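Local atomic coordinates of APL1 (PDB entry 3O6N), a protein that probably acts with the leucine-rich repeat protein LRIM1 in a heterodimeric complex that regulates complement-like immunity in the mosquito Anopheles gambiae. Residues M100-I105 and V123-D128; N322-H327 and N343-H348; N328-L333 and N349-N354. All coordinates share one frame; numbering follows the deposited sequence.

Contact 1. Residues M100-I105 and V123-D128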
loop_
_atom_site.group_PDB
_atom_site.type_symbol
_atom_site.label_atom_id
_atom_site.label_comp_id
_atom_site.label_asym_id
_atom_site.label_seq_id
_atom_site.Cartn_x
_atom_site.Cartn_y
_atom_site.Cartn_z
ATOM N N MET A 100 -4.537 -1.552 19.800
ATOM C CA MET A 100 -5.194 -0.348 20.297
ATOM C C MET A 100 -5.744 0.488 19.148
ATOM O O MET A 100 -5.841 1.713 19.242
ATOM C CB MET A 100 -4.230 0.479 21.156
ATOM C CG MET A 100 -3.864 -0.180 22.477
ATOM S SD MET A 100 -2.997 0.920 23.616
ATOM C CE MET A 100 -1.414 1.066 22.809
ATOM N N GLY A 101 -6.111 -0.187 18.065
ATOM C CA GLY A 101 -6.635 0.488 16.891
ATOM C C GLY A 101 -8.091 0.876 17.055
ATOM O O GLY A 101 -8.763 0.434 17.989
ATOM N N PHE A 102 -8.573 1.718 16.145
ATOM C CA PHE A 102 -9.978 2.100 16.112
ATOM C C PHE A 102 -10.421 2.752 17.420
ATOM O O PHE A 102 -11.460 2.417 17.982
ATOM C CB PHE A 102 -10.833 0.886 15.756
ATOM C CG PHE A 102 -10.253 0.062 14.636
ATOM C CD1 PHE A 102 -10.399 0.460 13.320
ATOM C CD2 PHE A 102 -9.531 -1.089 14.905
ATOM C CE1 PHE A 102 -9.853 -0.287 12.286
ATOM C CE2 PHE A 102 -8.981 -1.840 13.879
ATOM C CZ PHE A 102 -9.144 -1.437 12.566
ATOM N N ASN A 103 -9.610 3.690 17.893
ATOM C CA ASN A 103 -9.960 4.500 19.048
ATOM C C ASN A 103 -9.879 5.981 18.700
ATOM O O ASN A 103 -10.044 6.354 17.539
ATOM C CB ASN A 103 -9.075 4.149 20.246
ATOM C CG ASN A 103 -9.392 2.777 20.808
ATOM O OD1 ASN A 103 -10.500 2.538 21.287
ATOM N ND2 ASN A 103 -8.427 1.868 20.748
ATOM N N ALA A 104 -9.655 6.824 19.701
ATOM C CA ALA A 104 -9.509 8.254 19.465
ATOM C C ALA A 104 -8.330 8.797 20.269
ATOM O O ALA A 104 -8.398 9.886 20.841
ATOM C CB ALA A 104 -10.800 8.996 19.809
ATOM N N ILE A 105 -7.242 8.034 20.289
ATOM C CA ILE A 105 -6.086 8.366 21.121
ATOM C C ILE A 105 -5.301 9.514 20.509
ATOM O O ILE A 105 -4.876 9.439 19.358
ATOM C CB ILE A 105 -5.170 7.148 21.316
ATOM C CG1 ILE A 105 -5.943 6.023 22.013
ATOM C CG2 ILE A 105 -3.921 7.533 22.119
ATOM C CD1 ILE A 105 -5.291 4.665 21.899
ATOM N N VAL A 123 -0.644 -2.381 17.150
ATOM C CA VAL A 123 -1.606 -1.787 16.230
ATOM C C VAL A 123 -2.210 -0.525 16.825
ATOM O O VAL A 123 -2.841 -0.557 17.881
ATOM C CB VAL A 123 -2.731 -2.778 15.860
ATOM C CG1 VAL A 123 -3.843 -2.066 15.088
ATOM C CG2 VAL A 123 -2.168 -3.944 15.059
ATOM N N LEU A 124 -1.997 0.585 16.133
ATOM C CA LEU A 124 -2.510 1.881 16.540
ATOM C C LEU A 124 -3.294 2.506 15.387
ATOM O O LEU A 124 -3.528 3.713 15.370
ATOM C CB LEU A 124 -1.354 2.799 16.950
ATOM C CG LEU A 124 -0.636 2.434 18.251
ATOM C CD1 LEU A 124 0.690 3.170 18.368
ATOM C CD2 LEU A 124 -1.534 2.741 19.437
ATOM N N GLU A 125 -3.687 1.673 14.425
ATOM C CA GLU A 125 -4.485 2.114 13.278
ATOM C C GLU A 125 -5.733 2.889 13.706
ATOM O O GLU A 125 -6.390 2.537 14.684
ATOM C CB GLU A 125 -4.903 0.915 12.413
ATOM C CG GLU A 125 -5.928 1.263 11.324
ATOM C CD GLU A 125 -6.351 0.064 10.486
ATOM O OE1 GLU A 125 -5.877 -1.060 10.755
ATOM O OE2 GLU A 125 -7.161 0.250 9.552
ATOM N N ARG A 126 -6.048 3.941 12.958
ATOM C CA ARG A 126 -7.241 4.761 13.193
ATOM C C ARG A 126 -7.315 5.371 14.595
ATOM O O ARG A 126 -8.109 4.943 15.436
ATOM C CB ARG A 126 -8.524 3.984 12.877
ATOM C CG ARG A 126 -9.710 4.893 12.579
ATOM C CD ARG A 126 -10.999 4.116 12.343
ATOM N NE ARG A 126 -10.897 3.192 11.216
ATOM C CZ ARG A 126 -11.935 2.557 10.681
ATOM N NH1 ARG A 126 -13.153 2.749 11.170
ATOM N NH2 ARG A 126 -11.757 1.731 9.659
ATOM N N ASN A 127 -6.485 6.382 14.825
ATOM C CA ASN A 127 -6.498 7.141 16.067
ATOM C C ASN A 127 -6.268 8.616 15.761
ATOM O O ASN A 127 -6.501 9.056 14.637
ATOM C CB ASN A 127 -5.453 6.601 17.053
ATOM C CG ASN A 127 -5.967 5.418 17.864
ATOM O OD1 ASN A 127 -6.818 5.578 18.731
ATOM N ND2 ASN A 127 -5.445 4.226 17.586
ATOM N N ASP A 128 -5.821 9.378 16.754
ATOM C CA ASP A 128 -5.638 10.819 16.588
ATOM C C ASP A 128 -4.193 11.260 16.798
ATOM O O ASP A 128 -3.941 12.391 17.211
ATOM C CB ASP A 128 -6.538 11.595 17.557
ATOM C CG ASP A 128 -7.985 11.632 17.112
ATOM O OD1 ASP A 128 -8.269 12.292 16.091
ATOM O OD2 ASP A 128 -8.843 11.021 17.793
#
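The Phe-102 ring and the Arg-126 guanidinium meet edge to face: the ring lies with its rim on one face of the guanidinium, the two planes 75° apart, and CD1 of Phe-102 comes 3.5 Å from NE of Arg-126. Arg-126 CZ thus lies in the plane of the phenyl ring, beyond its edge. At the far tip of the same ring, Glu-125 brings OE1 to 3.8 Å from Phe-102 CZ, its extended chain carrying the carboxylate there with CG anti to the backbone N (chi1 171°). The Asn-127 amide is the flat group that ties the backbones together. Its ND2, with Met-100 O in its own amide plane, bonds to that oxygen at 3.0 Å and gives a second hydrogen bond to Leu-124 O in its own turn, while its OD1 takes the Ile-105 N-H at 2.9 Å in an almost straight bond (169°). Asn-103 and Asn-127 occupy the asparagine position of the LxxLxLxxNxL leucine-rich repeat consensus, one repeat apart in the solenoid. Met-100 O is gripped from opposite faces of its carbonyl plane, by Asn-127 ND2 on one and Asn-103 ND2 on the other. Asn-103 in turn receives Leu-79 N and Ile-81 N on its OD1, so the pattern continues into the preceding turn. Routine backbone bonds run alongside: Met-100 N to Val-123 O, Phe-102 N to Glu-125 O (2.8 Å) and Asp-128 N to Ile-105 O, with a weak one from Asn-103 N to Arg-126 O. Packing is tight at Gly-101, whose CA sits 3.0 Å from Glu-125 O. On the hydrophobic side, Met-100 lies alongside Leu-124, its chain bent at chi3, and CE touches Leu-124 CD2 at 3.8 Å.

Contact 2. Residues N322-H327 and N343-H348. With NAG (2-acetamido-2-deoxy-beta-D-glucopyranose), chain D.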
loop_
_atom_site.group_PDB
_atom_site.type_symbol
_atom_site.label_atom_id
_atom_site.label_comp_id
_atom_site.label_asym_id
_atom_site.label_seq_id
_atom_site.Cartn_x
_atom_site.Cartn_y
_atom_site.Cartn_z
ATOM N N ASN A 322 -3.544 -9.229 -21.721
ATOM C CA ASN A 322 -4.388 -8.043 -21.568
ATOM C C ASN A 322 -3.676 -6.785 -22.041
ATOM O O ASN A 322 -2.593 -6.468 -21.561
ATOM C CB ASN A 322 -4.802 -7.839 -20.107
ATOM C CG ASN A 322 -5.524 -9.032 -19.521
ATOM O OD1 ASN A 322 -5.108 -10.175 -19.698
ATOM N ND2 ASN A 322 -6.612 -8.767 -18.809
ATOM N N LEU A 323 -4.287 -6.063 -22.975
ATOM C CA LEU A 323 -3.713 -4.811 -23.460
ATOM C C LEU A 323 -4.784 -3.731 -23.484
ATOM O O LEU A 323 -5.830 -3.902 -24.101
ATOM C CB LEU A 323 -3.124 -4.997 -24.863
ATOM C CG LEU A 323 -2.591 -3.745 -25.565
ATOM C CD1 LEU A 323 -1.464 -3.129 -24.741
ATOM C CD2 LEU A 323 -2.106 -4.089 -26.972
ATOM N N TYR A 324 -4.526 -2.615 -22.814
ATOM C CA TYR A 324 -5.507 -1.539 -22.764
ATOM C C TYR A 324 -4.993 -0.302 -23.473
ATOM O O TYR A 324 -4.048 0.330 -23.007
ATOM C CB TYR A 324 -5.880 -1.223 -21.316
ATOM C CG TYR A 324 -6.288 -2.452 -20.538
ATOM C CD1 TYR A 324 -7.393 -3.203 -20.925
ATOM C CD2 TYR A 324 -5.570 -2.866 -19.424
ATOM C CE1 TYR A 324 -7.767 -4.332 -20.226
ATOM C CE2 TYR A 324 -5.945 -3.995 -18.713
ATOM C CZ TYR A 324 -7.043 -4.722 -19.120
ATOM O OH TYR A 324 -7.419 -5.846 -18.422
ATOM N N LEU A 325 -5.619 0.035 -24.602
ATOM C CA LEU A 325 -5.172 1.156 -25.421
ATOM C C LEU A 325 -6.202 2.280 -25.478
ATOM O O LEU A 325 -5.946 3.329 -26.067
ATOM C CB LEU A 325 -4.865 0.687 -26.851
ATOM C CG LEU A 325 -3.749 -0.346 -26.983
ATOM C CD1 LEU A 325 -3.611 -0.816 -28.429
ATOM C CD2 LEU A 325 -2.438 0.243 -26.477
ATOM N N ASP A 326 -7.367 2.058 -24.876
ATOM C CA ASP A 326 -8.455 3.027 -24.959
ATOM C C ASP A 326 -8.027 4.404 -24.458
ATOM O O ASP A 326 -7.128 4.527 -23.624
ATOM C CB ASP A 326 -9.684 2.532 -24.180
ATOM C CG ASP A 326 -9.422 2.426 -22.687
ATOM O OD1 ASP A 326 -8.896 1.379 -22.249
ATOM O OD2 ASP A 326 -9.734 3.392 -21.961
ATOM N N HIS A 327 -8.674 5.436 -24.986
ATOM C CA HIS A 327 -8.426 6.820 -24.583
ATOM C C HIS A 327 -7.003 7.306 -24.871
ATOM O O HIS A 327 -6.284 7.765 -23.984
ATOM C CB HIS A 327 -8.834 7.052 -23.129
ATOM C CG HIS A 327 -10.310 6.947 -22.905
ATOM N ND1 HIS A 327 -10.941 5.750 -22.643
ATOM C CD2 HIS A 327 -11.283 7.889 -22.923
ATOM C CE1 HIS A 327 -12.238 5.959 -22.504
ATOM N NE2 HIS A 327 -12.472 7.249 -22.666
ATOM N N ASN A 343 -7.982 -9.970 -23.633
ATOM C CA ASN A 343 -8.720 -8.761 -23.289
ATOM C C ASN A 343 -8.031 -7.544 -23.900
ATOM O O ASN A 343 -6.887 -7.244 -23.573
ATOM C CB ASN A 343 -8.818 -8.609 -21.765
ATOM C CG ASN A 343 -9.897 -7.622 -21.338
ATOM O OD1 ASN A 343 -10.229 -6.685 -22.064
ATOM N ND2 ASN A 343 -10.453 -7.838 -20.148
ATOM N N LEU A 344 -8.733 -6.853 -24.794
ATOM C CA LEU A 344 -8.179 -5.713 -25.514
ATOM C C LEU A 344 -9.165 -4.548 -25.522
ATOM O O LEU A 344 -10.333 -4.734 -25.850
ATOM C CB LEU A 344 -7.851 -6.128 -26.952
ATOM C CG LEU A 344 -7.319 -5.078 -27.933
ATOM C CD1 LEU A 344 -5.960 -4.551 -27.474
ATOM C CD2 LEU A 344 -7.226 -5.675 -29.338
ATOM N N THR A 345 -8.710 -3.356 -25.140
ATOM C CA THR A 345 -9.549 -2.159 -25.261
ATOM C C THR A 345 -8.995 -1.227 -26.338
ATOM O O THR A 345 -7.779 -1.045 -26.447
ATOM C CB THR A 345 -9.719 -1.398 -23.936
ATOM O OG1 THR A 345 -8.445 -0.954 -23.453
ATOM C CG2 THR A 345 -10.387 -2.293 -22.884
ATOM N N LEU A 346 -9.892 -0.637 -27.126
ATOM C CA LEU A 346 -9.503 0.079 -28.345
ATOM C C LEU A 346 -10.262 1.384 -28.562
ATOM O O LEU A 346 -9.917 2.166 -29.449
ATOM C CB LEU A 346 -9.732 -0.815 -29.563
ATOM C CG LEU A 346 -8.961 -2.134 -29.608
ATOM C CD1 LEU A 346 -9.488 -3.016 -30.742
ATOM C CD2 LEU A 346 -7.467 -1.875 -29.762
ATOM N N SER A 347 -11.302 1.620 -27.767
ATOM C CA SER A 347 -12.186 2.752 -28.025
ATOM C C SER A 347 -11.544 4.095 -27.681
ATOM O O SER A 347 -10.510 4.159 -27.007
ATOM C CB SER A 347 -13.531 2.580 -27.308
ATOM O OG SER A 347 -13.410 2.782 -25.909
ATOM N N HIS A 348 -12.161 5.166 -28.169
ATOM C CA HIS A 348 -11.658 6.516 -27.944
ATOM C C HIS A 348 -10.220 6.673 -28.420
ATOM O O HIS A 348 -9.337 7.031 -27.646
ATOM C CB HIS A 348 -11.773 6.903 -26.468
ATOM C CG HIS A 348 -13.183 6.984 -25.976
ATOM N ND1 HIS A 348 -13.890 5.876 -25.557
ATOM C CD2 HIS A 348 -14.024 8.037 -25.845
ATOM C CE1 HIS A 348 -15.101 6.247 -25.181
ATOM N NE2 HIS A 348 -15.209 7.552 -25.347
HETATM C C1 NAG D . -11.263 -6.702 -19.782
HETATM C C2 NAG D . -12.266 -7.273 -18.780
HETATM C C3 NAG D . -13.061 -6.187 -18.065
HETATM C C4 NAG D . -12.159 -5.060 -17.585
HETATM C C5 NAG D . -11.245 -4.584 -18.707
HETATM C C6 NAG D . -10.298 -3.499 -18.205
HETATM C C7 NAG D . -13.186 -9.476 -19.226
HETATM C C8 NAG D . -14.073 -10.309 -20.103
HETATM N N2 NAG D . -13.182 -8.167 -19.461
HETATM O O3 NAG D . -13.727 -6.749 -16.957
HETATM O O4 NAG D . -12.953 -3.985 -17.134
HETATM O O5 NAG D . -10.490 -5.666 -19.210
HETATM O O6 NAG D . -10.622 -2.267 -18.811
HETATM O O7 NAG D . -12.508 -10.001 -18.344
#
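His-327 and His-348 point the same way and lie flat on one another as an offset stack, centroids 4.0 Å apart and planes within 12° of parallel. NE2 of His-327 sits over the centre of the His-348 ring, whereas His-348 CG falls toward the rim of the His-327 ring, whose face also takes the His-348 CB in a CH-pi contact. The His-327 ring is held in rotation by Asp-326, whose OD2 accepts from ND1 at 2.7 Å; a further stack with His-304 extends the column into the previous repeat. The other oxygen, Asp-326 OD1, receives the Thr-345 hydroxyl OG1 at 2.7 Å. Both carboxylate oxygens use their anti lone pairs. Such columns of equivalent side chains arise because consecutive leucine-rich repeats place their parallel strands in register; the axes of the short strands 322-324 and 343-345 approach to 4.9 Å at 7° to one another. Between them Leu-323 N bonds to Asn-343 O and Thr-345 N to Leu-323 O, and Leu-323 and Leu-344 run side by side on the face opposite Tyr-324. Thr-345 OG1, set between its backbone N and carbonyl carbon (chi1 61°), meets both Asp-326 OD1 and the in-plane edge of the Tyr-324 ring. Asn-343, in the Asn-Leu-Thr sequon, carries the N-acetylglucosamine through its ND2 (1.4 Å to NAG C1), and Tyr-324 OH donates to the sugar's ring oxygen O5 at 3.2 Å.

Contact 3. Residues N328-L333 and N349-N354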
loop_
_atom_site.group_PDB
_atom_site.type_symbol
_atom_site.label_atom_id
_atom_site.label_comp_id
_atom_site.label_asym_id
_atom_site.label_seq_id
_atom_site.Cartn_x
_atom_site.Cartn_y
_atom_site.Cartn_z
ATOM N N ASN A 328 -6.617 7.191 -26.135
ATOM C CA ASN A 328 -5.409 7.811 -26.655
ATOM C C ASN A 328 -5.766 8.449 -27.993
ATOM O O ASN A 328 -6.930 8.779 -28.229
ATOM C CB ASN A 328 -4.294 6.777 -26.826
ATOM C CG ASN A 328 -3.626 6.411 -25.509
ATOM O OD1 ASN A 328 -2.731 7.112 -25.045
ATOM N ND2 ASN A 328 -4.057 5.307 -24.908
ATOM N N SER A 329 -4.776 8.635 -28.861
ATOM C CA SER A 329 -5.037 9.118 -30.220
ATOM C C SER A 329 -4.394 8.192 -31.249
ATOM O O SER A 329 -3.852 8.641 -32.272
ATOM C CB SER A 329 -4.537 10.554 -30.395
ATOM O OG SER A 329 -5.238 11.442 -29.538
ATOM N N ILE A 330 -4.474 6.894 -30.977
ATOM C CA ILE A 330 -3.789 5.883 -31.781
ATOM C C ILE A 330 -4.428 5.697 -33.157
ATOM O O ILE A 330 -5.654 5.647 -33.284
ATOM C CB ILE A 330 -3.741 4.541 -31.028
ATOM C CG1 ILE A 330 -2.906 4.698 -29.755
ATOM C CG2 ILE A 330 -3.177 3.448 -31.922
ATOM C CD1 ILE A 330 -3.098 3.581 -28.737
ATOM N N VAL A 331 -3.589 5.583 -34.181
ATOM C CA VAL A 331 -4.067 5.495 -35.557
ATOM C C VAL A 331 -4.058 4.070 -36.108
ATOM O O VAL A 331 -4.931 3.697 -36.890
ATOM C CB VAL A 331 -3.248 6.412 -36.482
ATOM C CG1 VAL A 331 -3.515 7.868 -36.144
ATOM C CG2 VAL A 331 -1.767 6.095 -36.362
ATOM N N THR A 332 -3.074 3.275 -35.705
ATOM C CA THR A 332 -2.974 1.897 -36.181
ATOM C C THR A 332 -2.548 0.904 -35.098
ATOM O O THR A 332 -1.926 1.268 -34.102
ATOM C CB THR A 332 -1.981 1.766 -37.357
ATOM O OG1 THR A 332 -0.664 2.099 -36.909
ATOM C CG2 THR A 332 -2.366 2.683 -38.509
ATOM N N LEU A 333 -2.886 -0.358 -35.325
ATOM C CA LEU A 333 -2.481 -1.444 -34.448
ATOM C C LEU A 333 -2.368 -2.709 -35.285
ATOM O O LEU A 333 -3.259 -3.017 -36.074
ATOM C CB LEU A 333 -3.507 -1.646 -33.329
ATOM C CG LEU A 333 -3.203 -2.781 -32.346
ATOM C CD1 LEU A 333 -1.938 -2.467 -31.548
ATOM C CD2 LEU A 333 -4.387 -3.039 -31.412
ATOM N N ASN A 349 -9.998 6.401 -29.701
ATOM C CA ASN A 349 -8.705 6.656 -30.320
ATOM C C ASN A 349 -8.875 7.441 -31.621
ATOM O O ASN A 349 -9.785 8.265 -31.727
ATOM C CB ASN A 349 -7.931 5.352 -30.519
ATOM C CG ASN A 349 -7.148 4.953 -29.279
ATOM O OD1 ASN A 349 -6.165 5.597 -28.939
ATOM N ND2 ASN A 349 -7.588 3.897 -28.591
ATOM N N ASP A 350 -8.010 7.200 -32.602
ATOM C CA ASP A 350 -8.078 7.925 -33.874
ATOM C C ASP A 350 -7.755 6.995 -35.042
ATOM O O ASP A 350 -6.871 7.279 -35.859
ATOM C CB ASP A 350 -7.113 9.113 -33.862
ATOM C CG ASP A 350 -7.315 10.043 -35.040
ATOM O OD1 ASP A 350 -8.464 10.157 -35.520
ATOM O OD2 ASP A 350 -6.325 10.664 -35.486
ATOM N N TRP A 351 -8.496 5.896 -35.125
ATOM C CA TRP A 351 -8.159 4.788 -36.013
ATOM C C TRP A 351 -8.192 5.097 -37.503
ATOM O O TRP A 351 -9.054 5.829 -37.983
ATOM C CB TRP A 351 -9.086 3.601 -35.749
ATOM C CG TRP A 351 -8.993 3.084 -34.353
ATOM C CD1 TRP A 351 -9.953 3.154 -33.389
ATOM C CD2 TRP A 351 -7.872 2.420 -33.759
ATOM N NE1 TRP A 351 -9.504 2.569 -32.230
ATOM C CE2 TRP A 351 -8.226 2.116 -32.430
ATOM C CE3 TRP A 351 -6.603 2.055 -34.223
ATOM C CZ2 TRP A 351 -7.357 1.458 -31.557
ATOM C CZ3 TRP A 351 -5.739 1.405 -33.352
ATOM C CH2 TRP A 351 -6.123 1.112 -32.037
ATOM N N ASP A 352 -7.238 4.513 -38.219
ATOM C CA ASP A 352 -7.313 4.393 -39.663
ATOM C C ASP A 352 -8.186 3.176 -39.958
ATOM O O ASP A 352 -7.985 2.110 -39.373
ATOM C CB ASP A 352 -5.914 4.190 -40.244
ATOM C CG ASP A 352 -5.944 3.779 -41.700
ATOM O OD1 ASP A 352 -6.176 4.658 -42.555
ATOM O OD2 ASP A 352 -5.738 2.580 -41.989
ATOM N N CYS A 353 -9.158 3.329 -40.854
ATOM C CA CYS A 353 -10.099 2.246 -41.123
ATOM C C CYS A 353 -9.431 0.971 -41.631
ATOM O O CYS A 353 -9.781 -0.126 -41.202
ATOM C CB CYS A 353 -11.188 2.696 -42.101
ATOM S SG CYS A 353 -12.296 3.935 -41.431
ATOM N N ASN A 354 -8.483 1.112 -42.554
ATOM C CA ASN A 354 -7.788 -0.050 -43.098
ATOM C C ASN A 354 -7.097 -0.860 -42.007
ATOM O O ASN A 354 -7.098 -2.093 -42.037
ATOM C CB ASN A 354 -6.773 0.367 -44.165
ATOM C CG ASN A 354 -7.430 0.772 -45.465
ATOM O OD1 ASN A 354 -7.194 1.865 -45.980
ATOM N ND2 ASN A 354 -8.266 -0.109 -46.006
HETATM O O HOH W 1 -4.067 10.743 -34.041
#
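Asn-349 sends its OD1 to the Ile-330 N-H at 2.9 Å, the link between equivalent turns of successive leucine-rich repeats, here at the C-terminal end of the solenoid where the chain passes into its capping region. The bond is close to straight (165°), although the donor is tilted from the carbonyl plane, and a weak one from Asn-328 N reaches the same oxygen. The backbones then stay together through Asp-350 N to Ile-330 O and Asp-352 N to Val-331 O (2.8 Å).

Trp-351 carries the apolar side of the contact. Its six-membered ring lies beside Ile-330, CZ3 touching Ile-330 CG2 at 3.6 Å, and Leu-333 CB approaches the same CZ3 obliquely. One face of the indole takes Ile-330 O and Asn-349 CB, and Thr-332 lies at its edge. CG stands anti to the carbonyl carbon (chi1 -60°), and the end of the indole comes back toward Ile-330 and Leu-333.

Further out, Leu-346 O accepts from both Trp-351 NE1 and Asn-349 ND2, and Leu-325 O also holds ND2, fixing the amide that presents OD1. The Trp-351 backbone pairs with Lys-388, Cys-353 is joined to Cys-387 by a disulfide, as expected of a cysteine-rich C-terminal cap, and Asp-352 is the N-cap of helix 353-359, its OD2 accepting from Ser-355 N. Asp-350 bonds through OD1 to Tyr-379 OH, and a water bridges the segments, donating to Ser-329 O at 2.8 Å and to Asp-350 OD2 at 2.7 Å.

Contact 1 lies in the first half of the solenoid, across the chain's centre from the other two, its centre about 42 Å from that of contact 2. Contact 3 follows contact 2 along the same two repeats, and they touch through buried leucines, Leu-346 of contact 2 packing on Leu-333 of contact 3. All three are partly buried: Arg-126 is exposed in contact 1 and His-348 in contact 2, whereas no touching residue of contact 3 is fully exposed. Contacts 1 and 3 share a bridging asparagine amide in the turns after the strands; contact 2 pairs the strands themselves, with a glycan on the face of Tyr-324 and Thr-345 and stacked histidines in the turns that follow. Contact 3 alone adds a helix cap and a tryptophan.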